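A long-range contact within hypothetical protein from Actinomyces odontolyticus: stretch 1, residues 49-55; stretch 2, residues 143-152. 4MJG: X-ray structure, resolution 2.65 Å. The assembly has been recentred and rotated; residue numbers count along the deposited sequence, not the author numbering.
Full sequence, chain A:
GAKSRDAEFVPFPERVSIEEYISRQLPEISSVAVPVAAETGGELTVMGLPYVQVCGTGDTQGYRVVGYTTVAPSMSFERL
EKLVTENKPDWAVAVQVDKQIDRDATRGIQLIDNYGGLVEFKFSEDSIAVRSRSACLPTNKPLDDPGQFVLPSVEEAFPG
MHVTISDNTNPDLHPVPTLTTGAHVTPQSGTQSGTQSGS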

# COMPACT_ATOMS: atom_id res chain seq x y z
N LEU A 49 1.44 -8.58 -5.53
CA LEU A 49 0.97 -9.25 -4.33
C LEU A 49 1.86 -8.85 -3.16
O LEU A 49 3.03 -8.51 -3.36
CB LEU A 49 1.01 -10.76 -4.53
CG LEU A 49 0.08 -11.29 -5.61
CD1 LEU A 49 0.22 -12.80 -5.74
CD2 LEU A 49 -1.37 -10.92 -5.30
N PRO A 50 1.32 -8.90 -1.93
CA PRO A 50 2.09 -8.50 -0.76
C PRO A 50 3.13 -9.55 -0.41
O PRO A 50 2.99 -10.72 -0.75
CB PRO A 50 1.03 -8.43 0.33
CG PRO A 50 0.06 -9.49 -0.04
CD PRO A 50 0.01 -9.46 -1.55
N TYR A 51 4.16 -9.11 0.30
CA TYR A 51 5.22 -10.00 0.73
C TYR A 51 5.92 -9.39 1.94
O TYR A 51 5.79 -8.20 2.22
CB TYR A 51 6.22 -10.25 -0.41
CG TYR A 51 6.88 -9.00 -0.94
CD1 TYR A 51 6.27 -8.23 -1.93
CD2 TYR A 51 8.13 -8.58 -0.47
CE1 TYR A 51 6.87 -7.09 -2.43
CE2 TYR A 51 8.73 -7.43 -0.96
CZ TYR A 51 8.10 -6.69 -1.94
OH TYR A 51 8.70 -5.56 -2.44
N VAL A 52 6.64 -10.24 2.66
CA VAL A 52 7.37 -9.82 3.85
C VAL A 52 8.86 -9.88 3.53
O VAL A 52 9.29 -10.72 2.73
CB VAL A 52 7.05 -10.75 5.03
CG1 VAL A 52 7.86 -10.38 6.27
CG2 VAL A 52 5.56 -10.71 5.34
N GLN A 53 9.64 -8.99 4.13
CA GLN A 53 11.09 -9.06 4.00
C GLN A 53 11.78 -8.66 5.30
O GLN A 53 11.21 -7.96 6.12
CB GLN A 53 11.58 -8.20 2.83
CG GLN A 53 11.30 -6.72 2.95
CD GLN A 53 11.88 -5.92 1.80
OE1 GLN A 53 11.75 -6.30 0.63
NE2 GLN A 53 12.51 -4.79 2.11
N VAL A 54 13.01 -9.13 5.45
CA VAL A 54 13.81 -8.87 6.64
C VAL A 54 14.15 -7.38 6.70
O VAL A 54 14.20 -6.71 5.67
CB VAL A 54 15.12 -9.69 6.62
CG1 VAL A 54 15.95 -9.44 7.88
CG2 VAL A 54 14.80 -11.18 6.49
N CYS A 55 14.35 -6.87 7.91
CA CYS A 55 14.79 -5.48 8.11
C CYS A 55 15.48 -5.33 9.45
O CYS A 55 15.54 -6.26 10.25
CB CYS A 55 13.61 -4.50 8.03
SG CYS A 55 12.24 -4.89 9.14
N LEU A 143 14.02 -15.00 12.90
CA LEU A 143 14.41 -13.99 11.91
C LEU A 143 14.93 -14.70 10.67
O LEU A 143 15.07 -15.93 10.66
CB LEU A 143 15.47 -13.06 12.50
CG LEU A 143 15.02 -12.01 13.52
CD1 LEU A 143 14.00 -12.53 14.53
CD2 LEU A 143 16.23 -11.44 14.25
N ASP A 144 15.19 -13.93 9.62
CA ASP A 144 15.72 -14.48 8.35
C ASP A 144 14.85 -15.61 7.75
O ASP A 144 15.37 -16.59 7.22
CB ASP A 144 17.17 -14.95 8.52
CG ASP A 144 18.12 -13.81 8.87
OD1 ASP A 144 17.96 -12.69 8.32
OD2 ASP A 144 19.03 -14.03 9.69
N ASP A 145 13.53 -15.44 7.85
CA ASP A 145 12.58 -16.39 7.26
C ASP A 145 11.26 -15.65 7.01
O ASP A 145 10.24 -15.93 7.64
CB ASP A 145 12.37 -17.59 8.19
CG ASP A 145 11.50 -18.68 7.57
OD1 ASP A 145 11.15 -18.58 6.38
OD2 ASP A 145 11.16 -19.66 8.27
N PRO A 146 11.28 -14.68 6.08
CA PRO A 146 10.10 -13.85 5.84
C PRO A 146 8.88 -14.60 5.29
O PRO A 146 7.75 -14.13 5.43
CB PRO A 146 10.61 -12.82 4.82
CG PRO A 146 11.77 -13.46 4.16
CD PRO A 146 12.40 -14.35 5.19
N GLY A 147 9.10 -15.76 4.67
CA GLY A 147 8.01 -16.53 4.10
C GLY A 147 7.17 -17.30 5.10
O GLY A 147 6.17 -17.92 4.72
N GLN A 148 7.57 -17.30 6.38
CA GLN A 148 6.83 -18.02 7.41
C GLN A 148 5.44 -17.42 7.68
O GLN A 148 4.55 -18.13 8.14
CB GLN A 148 7.64 -18.09 8.73
CG GLN A 148 7.73 -16.78 9.50
CD GLN A 148 8.68 -16.85 10.69
OE1 GLN A 148 8.36 -17.48 11.70
NE2 GLN A 148 9.83 -16.20 10.58
N PHE A 149 5.26 -16.14 7.37
CA PHE A 149 4.04 -15.42 7.75
C PHE A 149 2.96 -15.48 6.69
O PHE A 149 3.19 -15.11 5.54
CB PHE A 149 4.36 -13.95 8.01
CG PHE A 149 5.43 -13.74 9.02
CD1 PHE A 149 5.18 -13.95 10.37
CD2 PHE A 149 6.70 -13.34 8.63
CE1 PHE A 149 6.17 -13.75 11.31
CE2 PHE A 149 7.70 -13.14 9.56
CZ PHE A 149 7.43 -13.35 10.91
N VAL A 150 1.77 -15.93 7.07
CA VAL A 150 0.62 -15.93 6.18
C VAL A 150 0.21 -14.49 5.91
O VAL A 150 0.30 -13.64 6.79
CB VAL A 150 -0.61 -16.69 6.75
CG1 VAL A 150 -0.25 -18.15 6.99
CG2 VAL A 150 -1.13 -16.04 8.03
N LEU A 151 -0.24 -14.23 4.69
CA LEU A 151 -0.68 -12.90 4.27
C LEU A 151 -2.15 -12.94 3.88
O LEU A 151 -2.65 -13.97 3.45
CB LEU A 151 0.17 -12.43 3.10
CG LEU A 151 1.62 -12.12 3.46
CD1 LEU A 151 2.52 -12.19 2.23
CD2 LEU A 151 1.72 -10.77 4.13
N PRO A 152 -2.85 -11.80 4.02
CA PRO A 152 -4.28 -11.83 3.80
C PRO A 152 -4.62 -11.98 2.34
O PRO A 152 -3.92 -11.45 1.48
CB PRO A 152 -4.74 -10.47 4.32
CG PRO A 152 -3.57 -9.58 4.11
CD PRO A 152 -2.34 -10.43 4.24

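Val 52 lies at the centre of the contact, buried, with its CA-to-CB bond directed toward the second stretch. Its chi1 is t: Val 52 CG1 lies 4.0 Å from CB of Pro 146 and 4.0 Å from CD2 of Phe 149, meeting that ring obliquely, and Val 52 CG2 lies 4.0 Å from CD2 of Leu 151. A short, branched side chain suits this place, because it offers methyls to several neighbours at once; Phe 149 gives it a broad apolar surface. The packing extends to the backbone, where Val 52 O sits 3.2 Å from Pro 146 CB.

Outward in one direction, branched Leu 151 reaches back to the residue before the strand: Leu 151 CD1 comes within 3.4 Å of Pro 50 O and 4.3 Å of Pro 50 CG. In the other direction Val 54, also directed toward the second stretch, brings CG2 to 4.2 Å from Pro 146 CD. Both prolines offer compact apolar rings. Alternation along the strand turns Tyr 51 and Gln 53 away, leaving the valines to face the contact.

At the polar edge, exposed Asp 144 points away at CB, yet its carboxylate returns, placing OD1 3.8 Å from Val 54 CG1 while remaining accessible to solvent. No hydrogen bond crosses between the stretches; 427 Å² is buried, mostly through van der Waals contact among apolar groups. Within stretch 2, Gln 148 NE2 donates to Asp 145 O at 3.0 Å, bracing the turn that carries Pro 146.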